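Local coordinates for cupin 2 conserved barrel domain protein (Leptotrichia buccalis, PDB 3RNS) that is of unknown function but carries the conserved cupin beta-barrel, a small-molecule-binding scaffold found in many enzymes and non-enzymatic proteins, at residues A52-G66 and I79-Y93. Residues are numbered along the deposited sequence; the frame is centred on the assembly and turned at random. Where two conformers were deposited one is given.
Sequences AEAMLGNRYYYCFNG and ISNGDFLEITANHNY
Tyr93 and Tyr61 meet from opposite directions, OH to OH at 2.7 Å at the edge of the Tyr61 ring, joining the two sheets of the barrel across its interior. The Tyr93 ring is sandwiched: Ile87 CD1 sits 3.8 Å above the centre of one face, and Ala52 CB packs on the other in a CH-pi contact, 3.6 Å from the centroid. With chi1 at 65°, Tyr93 CG stands between its backbone N and carbonyl carbon, swinging the ring over Ala52. Replacing Tyr93 by an alanine would probably leave a gap between Ala52 and Ile87 and cost the Tyr61 hydroxyl one partner, though Glu105 also bonds it. A water joins Tyr93 OH to Arg59 NE, which it meets at 2.8 Å in the guanidinium plane, while Arg59 NH1 turns to the carbonyls of Asn58 and Glu108.

Backbone pairing positions these groups: Ala52-Tyr93, antiparallel and hydrogen-bonded, sets the ring against Ala52, and a separate, shifted run pairs Arg59 with Ile87 and Tyr61 with Leu85. Cys63 O accepts both Gly82 N (2.8 Å) and Asn81 ND2 (3.3 Å), fastening the type II turn Ser80-Asp83. On the other face, Phe84 CZ reaches Tyr60 CB at 3.8 Å, and both side chains touch Met155 of the second barrel. Antiparallel strands of two facing sheets like these form a cupin barrel, probably the first of two in this chain.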
ATOM      1  N   ALA A  52     -15.333 -11.587  -4.595  1.00 65.01           N
ATOM      2  CA  ALA A  52     -16.020 -10.449  -4.028  1.00 66.78           C
ATOM      3  C   ALA A  52     -17.240 -10.125  -4.873  1.00 70.18           C
ATOM      4  O   ALA A  52     -17.161 -10.017  -6.094  1.00 69.71           O
ATOM      5  CB  ALA A  52     -15.112  -9.279  -3.958  1.00 65.93           C
ATOM      6  N   GLU A  53     -18.381  -9.981  -4.198  1.00 73.60           N
ATOM      7  CA  GLU A  53     -19.640  -9.608  -4.859  1.00 77.29           C
ATOM      8  C   GLU A  53     -19.629  -8.086  -5.128  1.00 77.98           C
ATOM      9  O   GLU A  53     -18.705  -7.391  -4.708  1.00 76.71           O
ATOM     10  CB  GLU A  53     -20.888 -10.011  -4.031  1.00 79.47           C
ATOM     11  CG  GLU A  53     -20.781 -11.301  -3.153  1.00 80.94           C
ATOM     12  CD  GLU A  53     -21.072 -12.619  -3.884  1.00 83.47           C
ATOM     13  OE1 GLU A  53     -22.158 -12.756  -4.489  1.00 85.61           O
ATOM     14  OE2 GLU A  53     -20.216 -13.536  -3.813  1.00 84.22           O
ATOM     15  N   ALA A  54     -20.651  -7.582  -5.828  1.00 80.58           N
ATOM     16  CA  ALA A  54     -20.693  -6.166  -6.269  1.00 81.45           C
ATOM     17  C   ALA A  54     -20.616  -5.182  -5.081  1.00 80.94           C
ATOM     18  O   ALA A  54     -21.637  -4.825  -4.476  1.00 82.64           O
ATOM     19  CB  ALA A  54     -21.951  -5.889  -7.149  1.00 83.70           C
HETATM   20  N   MSE A  55     -19.387  -4.738  -4.796  1.00 78.71           N
HETATM   21  CA  MSE A  55     -19.032  -3.972  -3.589  1.00 77.41           C
HETATM   22  C   MSE A  55     -19.630  -2.572  -3.577  1.00 77.27           C
HETATM   23  O   MSE A  55     -19.765  -1.948  -4.639  1.00 78.81           O
HETATM   24  CB  MSE A  55     -17.515  -3.858  -3.526  1.00 76.24           C
HETATM   25  CG  MSE A  55     -16.798  -5.205  -3.420  1.00 78.22           C
HETATM   26 SE   MSE A  55     -17.223  -6.075  -1.695  0.60 86.90          SE
HETATM   27  CE  MSE A  55     -18.447  -7.547  -2.142  1.00 84.66           C
ATOM     28  N   LEU A  56     -19.993  -2.085  -2.385  1.00 75.15           N
ATOM     29  CA  LEU A  56     -20.609  -0.745  -2.246  1.00 74.84           C
ATOM     30  C   LEU A  56     -19.589   0.403  -2.453  1.00 71.18           C
ATOM     31  O   LEU A  56     -19.981   1.532  -2.781  1.00 72.86           O
ATOM     32  CB  LEU A  56     -21.331  -0.580  -0.890  1.00 76.20           C
ATOM     33  CG  LEU A  56     -22.874  -0.548  -0.863  1.00 79.99           C
ATOM     34  CD1 LEU A  56     -23.401  -0.784   0.569  1.00 80.89           C
ATOM     35  CD2 LEU A  56     -23.456   0.772  -1.454  1.00 82.47           C
ATOM     36  N   GLY A  57     -18.301   0.119  -2.241  1.00 65.17           N
ATOM     37  CA  GLY A  57     -17.230   1.081  -2.532  1.00 61.07           C
ATOM     38  C   GLY A  57     -16.094   0.492  -3.352  1.00 56.47           C
ATOM     39  O   GLY A  57     -16.027  -0.735  -3.566  1.00 55.62           O
ATOM     40  N   ASN A  58     -15.183   1.369  -3.787  1.00 52.85           N
ATOM     41  CA  ASN A  58     -14.047   0.977  -4.606  0.60 49.97           C
ATOM     42  C   ASN A  58     -13.034   0.146  -3.815  1.00 47.15           C
ATOM     43  O   ASN A  58     -12.938   0.263  -2.581  1.00 45.58           O
ATOM     44  CB  ASN A  58     -13.359   2.207  -5.203  0.60 49.68           C
ATOM     45  CG  ASN A  58     -14.331   3.121  -5.959  0.60 52.50           C
ATOM     46  OD1 ASN A  58     -14.954   2.707  -6.931  0.60 50.91           O
ATOM     47  ND2 ASN A  58     -14.468   4.360  -5.494  0.60 53.59           N
ATOM     48  N   ARG A  59     -12.300  -0.687  -4.537  1.00 44.47           N
ATOM     49  CA  ARG A  59     -11.221  -1.467  -3.965  1.00 42.94           C
ATOM     50  C   ARG A  59      -9.964  -1.242  -4.798  1.00 41.32           C
ATOM     51  O   ARG A  59     -10.034  -1.136  -6.040  1.00 42.32           O
ATOM     52  CB  ARG A  59     -11.556  -2.944  -3.995  1.00 43.37           C
ATOM     53  CG  ARG A  59     -12.811  -3.348  -3.229  1.00 46.89           C
ATOM     54  CD  ARG A  59     -12.529  -3.494  -1.749  1.00 48.88           C
ATOM     55  NE  ARG A  59     -13.714  -3.854  -0.958  1.00 51.32           N
ATOM     56  CZ  ARG A  59     -14.615  -2.981  -0.492  1.00 55.06           C
ATOM     57  NH1 ARG A  59     -14.532  -1.685  -0.777  1.00 56.76           N
ATOM     58  NH2 ARG A  59     -15.625  -3.409   0.253  1.00 58.28           N
ATOM     59  N   TYR A  60      -8.837  -1.156  -4.108  1.00 38.04           N
ATOM     60  CA  TYR A  60      -7.539  -0.982  -4.705  1.00 36.41           C
ATOM     61  C   TYR A  60      -6.629  -2.056  -4.108  1.00 35.23           C
ATOM     62  O   TYR A  60      -6.737  -2.382  -2.925  1.00 34.48           O
ATOM     63  CB  TYR A  60      -6.962   0.400  -4.367  1.00 36.42           C
ATOM     64  CG  TYR A  60      -7.914   1.515  -4.680  1.00 37.32           C
ATOM     65  CD1 TYR A  60      -7.895   2.130  -5.901  1.00 39.80           C
ATOM     66  CD2 TYR A  60      -8.838   1.940  -3.743  1.00 37.91           C
ATOM     67  CE1 TYR A  60      -8.829   3.140  -6.224  1.00 41.26           C
ATOM     68  CE2 TYR A  60      -9.759   2.945  -4.040  1.00 42.31           C
ATOM     69  CZ  TYR A  60      -9.750   3.533  -5.287  1.00 42.71           C
ATOM     70  OH  TYR A  60     -10.645   4.549  -5.575  1.00 47.28           O
ATOM     71  N   TYR A  61      -5.729  -2.574  -4.932  1.00 34.65           N
ATOM     72  CA  TYR A  61      -4.820  -3.630  -4.579  1.00 33.24           C
ATOM     73  C   TYR A  61      -3.435  -3.240  -4.960  1.00 33.06           C
ATOM     74  O   TYR A  61      -3.228  -2.753  -6.098  1.00 33.08           O
ATOM     75  CB  TYR A  61      -5.185  -4.903  -5.343  1.00 33.61           C
ATOM     76  CG  TYR A  61      -6.475  -5.500  -4.835  1.00 33.94           C
ATOM     77  CD1 TYR A  61      -6.487  -6.245  -3.675  1.00 34.99           C
ATOM     78  CD2 TYR A  61      -7.691  -5.260  -5.481  1.00 37.03           C
ATOM     79  CE1 TYR A  61      -7.640  -6.783  -3.168  1.00 35.49           C
ATOM     80  CE2 TYR A  61      -8.865  -5.797  -4.980  1.00 36.95           C
ATOM     81  CZ  TYR A  61      -8.818  -6.558  -3.822  1.00 37.26           C
ATOM     82  OH  TYR A  61      -9.945  -7.070  -3.264  1.00 36.92           O
ATOM     83  N   TYR A  62      -2.500  -3.452  -4.039  1.00 30.84           N
ATOM     84  CA  TYR A  62      -1.062  -3.394  -4.355  1.00 30.05           C
ATOM     85  C   TYR A  62      -0.475  -4.770  -4.091  1.00 29.26           C
ATOM     86  O   TYR A  62      -0.625  -5.324  -2.981  1.00 27.89           O
ATOM     87  CB  TYR A  62      -0.357  -2.304  -3.522  1.00 29.27           C
ATOM     88  CG  TYR A  62       1.141  -2.313  -3.750  1.00 31.16           C
ATOM     89  CD1 TYR A  62       1.670  -1.911  -4.984  1.00 34.41           C
ATOM     90  CD2 TYR A  62       2.016  -2.815  -2.810  1.00 32.01           C
ATOM     91  CE1 TYR A  62       3.000  -1.966  -5.249  1.00 36.46           C
ATOM     92  CE2 TYR A  62       3.407  -2.853  -3.077  1.00 36.21           C
ATOM     93  CZ  TYR A  62       3.868  -2.439  -4.304  1.00 37.81           C
ATOM     94  OH  TYR A  62       5.185  -2.452  -4.629  1.00 42.07           O
ATOM     95  N   CYS A  63       0.168  -5.356  -5.099  1.00 29.94           N
ATOM     96  CA  CYS A  63       0.726  -6.704  -4.983  1.00 29.81           C
ATOM     97  C   CYS A  63       2.183  -6.623  -4.559  1.00 29.78           C
ATOM     98  O   CYS A  63       3.015  -5.968  -5.233  1.00 30.11           O
ATOM     99  CB  CYS A  63       0.591  -7.440  -6.318  1.00 30.48           C
ATOM    100  SG  CYS A  63       1.363  -9.017  -6.345  1.00 33.57           S
ATOM    101  N   PHE A  64       2.504  -7.264  -3.442  1.00 30.13           N
ATOM    102  CA  PHE A  64       3.860  -7.289  -2.947  1.00 30.33           C
ATOM    103  C   PHE A  64       4.521  -8.680  -2.956  1.00 31.89           C
ATOM    104  O   PHE A  64       5.605  -8.853  -2.400  1.00 33.74           O
ATOM    105  CB  PHE A  64       3.917  -6.578  -1.561  1.00 29.41           C
ATOM    106  CG  PHE A  64       3.138  -7.245  -0.441  1.00 30.23           C
ATOM    107  CD1 PHE A  64       1.789  -6.918  -0.184  1.00 26.70           C
ATOM    108  CD2 PHE A  64       3.788  -8.120   0.435  1.00 30.04           C
ATOM    109  CE1 PHE A  64       1.139  -7.500   0.839  1.00 30.87           C
ATOM    110  CE2 PHE A  64       3.124  -8.678   1.493  1.00 29.57           C
ATOM    111  CZ  PHE A  64       1.799  -8.392   1.693  1.00 30.69           C
ATOM    112  N   ASN A  65       3.904  -9.652  -3.614  1.00 31.97           N
ATOM    113  CA  ASN A  65       4.511 -10.980  -3.779  1.00 33.21           C
ATOM    114  C   ASN A  65       3.685 -11.756  -4.752  1.00 33.37           C
ATOM    115  O   ASN A  65       2.433 -11.775  -4.671  1.00 32.50           O
ATOM    116  CB  ASN A  65       4.552 -11.816  -2.472  1.00 33.05           C
ATOM    117  CG  ASN A  65       5.632 -12.930  -2.505  1.00 35.48           C
ATOM    118  OD1 ASN A  65       6.818 -12.652  -2.405  1.00 36.81           O
ATOM    119  ND2 ASN A  65       5.203 -14.190  -2.583  1.00 36.13           N
ATOM    120  N   GLY A  66       4.396 -12.465  -5.619  1.00 34.13           N
ATOM    121  CA  GLY A  66       3.778 -13.463  -6.456  1.00 34.52           C
ATOM    122  C   GLY A  66       3.057 -12.930  -7.657  1.00 35.46           C
ATOM    123  O   GLY A  66       3.295 -11.806  -8.116  1.00 33.59           O
ATOM    124  N   ILE A  79      -1.951  -9.766 -12.563  1.00 47.48           N
ATOM    125  CA  ILE A  79      -1.359  -8.927 -11.526  1.00 44.34           C
ATOM    126  C   ILE A  79      -0.096  -9.609 -11.034  1.00 42.51           C
ATOM    127  O   ILE A  79      -0.052 -10.819 -10.871  1.00 43.32           O
ATOM    128  CB  ILE A  79      -2.369  -8.548 -10.360  1.00 43.97           C
ATOM    129  CG1 ILE A  79      -1.795  -7.414  -9.498  1.00 43.12           C
ATOM    130  CG2 ILE A  79      -2.695  -9.736  -9.439  1.00 40.83           C
ATOM    131  CD1 ILE A  79      -2.824  -6.760  -8.485  1.00 42.20           C
ATOM    132  N   SER A  80       0.935  -8.808 -10.828  1.00 40.98           N
ATOM    133  CA  SER A  80       2.233  -9.296 -10.403  0.60 40.43           C
ATOM    134  C   SER A  80       2.846  -8.393  -9.348  1.00 38.57           C
ATOM    135  O   SER A  80       2.373  -7.248  -9.111  1.00 37.11           O
ATOM    136  CB  SER A  80       3.166  -9.387 -11.622  0.60 42.31           C
ATOM    137  OG  SER A  80       4.394  -9.992 -11.247  0.60 45.15           O
ATOM    138  N   ASN A  81       3.890  -8.889  -8.697  1.00 37.69           N
ATOM    139  CA  ASN A  81       4.622  -8.091  -7.713  1.00 37.92           C
ATOM    140  C   ASN A  81       4.971  -6.674  -8.205  1.00 36.66           C
ATOM    141  O   ASN A  81       5.504  -6.546  -9.256  1.00 37.72           O
ATOM    142  CB  ASN A  81       5.933  -8.810  -7.371  1.00 38.95           C
ATOM    143  CG  ASN A  81       6.570  -8.312  -6.083  1.00 41.15           C
ATOM    144  OD1 ASN A  81       7.581  -8.837  -5.685  1.00 50.97           O
ATOM    145  ND2 ASN A  81       5.993  -7.315  -5.434  1.00 40.07           N
ATOM    146  N   GLY A  82       4.685  -5.639  -7.417  1.00 34.78           N
ATOM    147  CA  GLY A  82       4.865  -4.245  -7.825  1.00 33.25           C
ATOM    148  C   GLY A  82       3.672  -3.573  -8.487  1.00 33.25           C
ATOM    149  O   GLY A  82       3.680  -2.352  -8.744  1.00 32.57           O
ATOM    150  N   ASP A  83       2.645  -4.343  -8.791  1.00 32.74           N
ATOM    151  CA  ASP A  83       1.513  -3.810  -9.521  1.00 33.85           C
ATOM    152  C   ASP A  83       0.436  -3.251  -8.602  1.00 34.33           C
ATOM    153  O   ASP A  83       0.204  -3.777  -7.517  1.00 31.97           O
ATOM    154  CB  ASP A  83       0.855  -4.867 -10.351  1.00 34.71           C
ATOM    155  CG  ASP A  83       1.645  -5.233 -11.597  1.00 38.95           C
ATOM    156  OD1 ASP A  83       2.491  -4.437 -12.063  1.00 39.88           O
ATOM    157  OD2 ASP A  83       1.361  -6.327 -12.126  1.00 41.15           O
ATOM    158  N   PHE A  84      -0.259  -2.242  -9.128  1.00 34.51           N
ATOM    159  CA  PHE A  84      -1.411  -1.621  -8.533  1.00 34.97           C
ATOM    160  C   PHE A  84      -2.607  -1.793  -9.456  1.00 37.52           C
ATOM    161  O   PHE A  84      -2.455  -1.703 -10.690  1.00 37.89           O
ATOM    162  CB  PHE A  84      -1.095  -0.154  -8.377  1.00 35.45           C
ATOM    163  CG  PHE A  84      -2.132   0.611  -7.643  1.00 36.93           C
ATOM    164  CD1 PHE A  84      -3.103   1.321  -8.322  1.00 41.37           C
ATOM    165  CD2 PHE A  84      -2.138   0.610  -6.271  1.00 41.05           C
ATOM    166  CE1 PHE A  84      -4.058   2.070  -7.600  1.00 44.35           C
ATOM    167  CE2 PHE A  84      -3.098   1.326  -5.554  1.00 43.96           C
ATOM    168  CZ  PHE A  84      -4.039   2.061  -6.218  1.00 41.73           C
ATOM    169  N   LEU A  85      -3.776  -2.044  -8.863  1.00 37.83           N
ATOM    170  CA  LEU A  85      -5.013  -2.182  -9.585  1.00 40.04           C
ATOM    171  C   LEU A  85      -6.186  -1.572  -8.808  1.00 41.12           C
ATOM    172  O   LEU A  85      -6.313  -1.799  -7.603  1.00 39.26           O
ATOM    173  CB  LEU A  85      -5.309  -3.676  -9.804  1.00 41.08           C
ATOM    174  CG  LEU A  85      -6.609  -4.094 -10.533  1.00 42.92           C
ATOM    175  CD1 LEU A  85      -6.612  -3.624 -11.975  1.00 44.23           C
ATOM    176  CD2 LEU A  85      -6.717  -5.576 -10.483  1.00 46.10           C
ATOM    177  N   GLU A  86      -7.035  -0.824  -9.513  1.00 42.66           N
ATOM    178  CA  GLU A  86      -8.284  -0.304  -8.985  1.00 45.65           C
ATOM    179  C   GLU A  86      -9.440  -1.115  -9.540  1.00 48.02           C
ATOM    180  O   GLU A  86      -9.476  -1.422 -10.729  1.00 47.62           O
ATOM    181  CB  GLU A  86      -8.530   1.152  -9.388  1.00 47.05           C
ATOM    182  CG  GLU A  86     -10.002   1.565  -9.156  1.00 51.87           C
ATOM    183  CD  GLU A  86     -10.353   3.046  -9.434  1.00 56.85           C
ATOM    184  OE1 GLU A  86      -9.466   3.880  -9.671  1.00 58.11           O
ATOM    185  OE2 GLU A  86     -11.567   3.369  -9.387  1.00 64.52           O
ATOM    186  N   ILE A  87     -10.389  -1.437  -8.661  1.00 49.55           N
ATOM    187  CA  ILE A  87     -11.647  -2.104  -9.027  1.00 51.84           C
ATOM    188  C   ILE A  87     -12.776  -1.208  -8.541  1.00 54.01           C
ATOM    189  O   ILE A  87     -12.955  -0.997  -7.343  1.00 52.93           O
ATOM    190  CB  ILE A  87     -11.734  -3.518  -8.395  1.00 50.98           C
ATOM    191  CG1 ILE A  87     -10.481  -4.325  -8.783  1.00 49.62           C
ATOM    192  CG2 ILE A  87     -13.001  -4.220  -8.823  1.00 52.36           C
ATOM    193  CD1 ILE A  87     -10.516  -5.778  -8.509  1.00 48.67           C
ATOM    194  N   THR A  88     -13.513  -0.628  -9.484  1.00 57.73           N
ATOM    195  CA  THR A  88     -14.593   0.301  -9.135  1.00 60.22           C
ATOM    196  C   THR A  88     -15.807  -0.431  -8.483  1.00 61.56           C
ATOM    197  O   THR A  88     -15.999  -1.631  -8.659  1.00 60.84           O
ATOM    198  CB  THR A  88     -15.005   1.179 -10.374  1.00 62.51           C
ATOM    199  OG1 THR A  88     -15.325   0.339 -11.488  1.00 65.07           O
ATOM    200  CG2 THR A  88     -13.851   2.094 -10.789  1.00 61.57           C
ATOM    201  N   ALA A  89     -16.589   0.322  -7.709  1.00 63.30           N
ATOM    202  CA  ALA A  89     -17.816  -0.157  -7.063  1.00 65.19           C
ATOM    203  C   ALA A  89     -18.794  -0.823  -8.046  1.00 67.59           C
ATOM    204  O   ALA A  89     -18.797  -0.523  -9.240  1.00 67.89           O
ATOM    205  CB  ALA A  89     -18.518   1.017  -6.345  1.00 66.10           C
ATOM    206  N   ASN A  90     -19.599  -1.741  -7.503  1.00 69.04           N
ATOM    207  CA  ASN A  90     -20.672  -2.426  -8.239  0.60 71.60           C
ATOM    208  C   ASN A  90     -20.149  -3.487  -9.233  1.00 71.16           C
ATOM    209  O   ASN A  90     -20.817  -3.827 -10.229  1.00 73.42           O
ATOM    210  CB  ASN A  90     -21.609  -1.402  -8.918  0.60 74.52           C
ATOM    211  CG  ASN A  90     -22.124  -0.341  -7.941  0.60 75.22           C
ATOM    212  OD1 ASN A  90     -22.613  -0.673  -6.854  0.60 73.87           O
ATOM    213  ND2 ASN A  90     -22.003   0.935  -8.320  0.60 74.93           N
ATOM    214  N   HIS A  91     -18.967  -4.039  -8.942  1.00 68.60           N
ATOM    215  CA  HIS A  91     -18.388  -5.092  -9.782  1.00 68.00           C
ATOM    216  C   HIS A  91     -18.097  -6.361  -9.004  1.00 65.91           C
ATOM    217  O   HIS A  91     -17.409  -6.332  -7.963  1.00 64.65           O
ATOM    218  CB  HIS A  91     -17.120  -4.599 -10.470  1.00 67.42           C
ATOM    219  CG  HIS A  91     -17.384  -3.619 -11.573  1.00 71.30           C
ATOM    220  ND1 HIS A  91     -17.219  -2.259 -11.415  1.00 74.52           N
ATOM    221  CD2 HIS A  91     -17.824  -3.801 -12.841  1.00 74.83           C
ATOM    222  CE1 HIS A  91     -17.543  -1.646 -12.542  1.00 77.18           C
ATOM    223  NE2 HIS A  91     -17.914  -2.561 -13.423  1.00 77.40           N
ATOM    224  N   ASN A  92     -18.637  -7.471  -9.503  1.00 65.72           N
ATOM    225  CA  ASN A  92     -18.227  -8.785  -9.055  1.00 63.93           C
ATOM    226  C   ASN A  92     -16.844  -9.012  -9.584  1.00 61.35           C
ATOM    227  O   ASN A  92     -16.530  -8.616 -10.726  1.00 62.39           O
ATOM    228  CB  ASN A  92     -19.109  -9.897  -9.609  1.00 66.31           C
ATOM    229  CG  ASN A  92     -20.468  -9.929  -8.969  1.00 69.96           C
ATOM    230  OD1 ASN A  92     -20.588 -10.011  -7.748  1.00 73.06           O
ATOM    231  ND2 ASN A  92     -21.507  -9.873  -9.787  1.00 74.81           N
ATOM    232  N   TYR A  93     -16.017  -9.643  -8.757  1.00 57.52           N
ATOM    233  CA  TYR A  93     -14.701 -10.083  -9.186  1.00 54.12           C
ATOM    234  C   TYR A  93     -14.227 -11.285  -8.380  1.00 51.68           C
ATOM    235  O   TYR A  93     -14.779 -11.633  -7.349  1.00 49.22           O
ATOM    236  CB  TYR A  93     -13.685  -8.927  -9.139  1.00 53.02           C
ATOM    237  CG  TYR A  93     -13.371  -8.359  -7.758  1.00 50.89           C
ATOM    238  CD1 TYR A  93     -14.156  -7.355  -7.200  1.00 50.51           C
ATOM    239  CD2 TYR A  93     -12.282  -8.820  -7.020  1.00 48.50           C
ATOM    240  CE1 TYR A  93     -13.878  -6.840  -5.949  1.00 49.71           C
ATOM    241  CE2 TYR A  93     -11.980  -8.295  -5.774  1.00 47.55           C
ATOM    242  CZ  TYR A  93     -12.781  -7.300  -5.247  1.00 48.30           C
ATOM    243  OH  TYR A  93     -12.510  -6.791  -4.003  1.00 49.71           O
TER
HETATM  244  O   HOH W   1     -13.595  -6.647  -0.995  1.00 52.32           O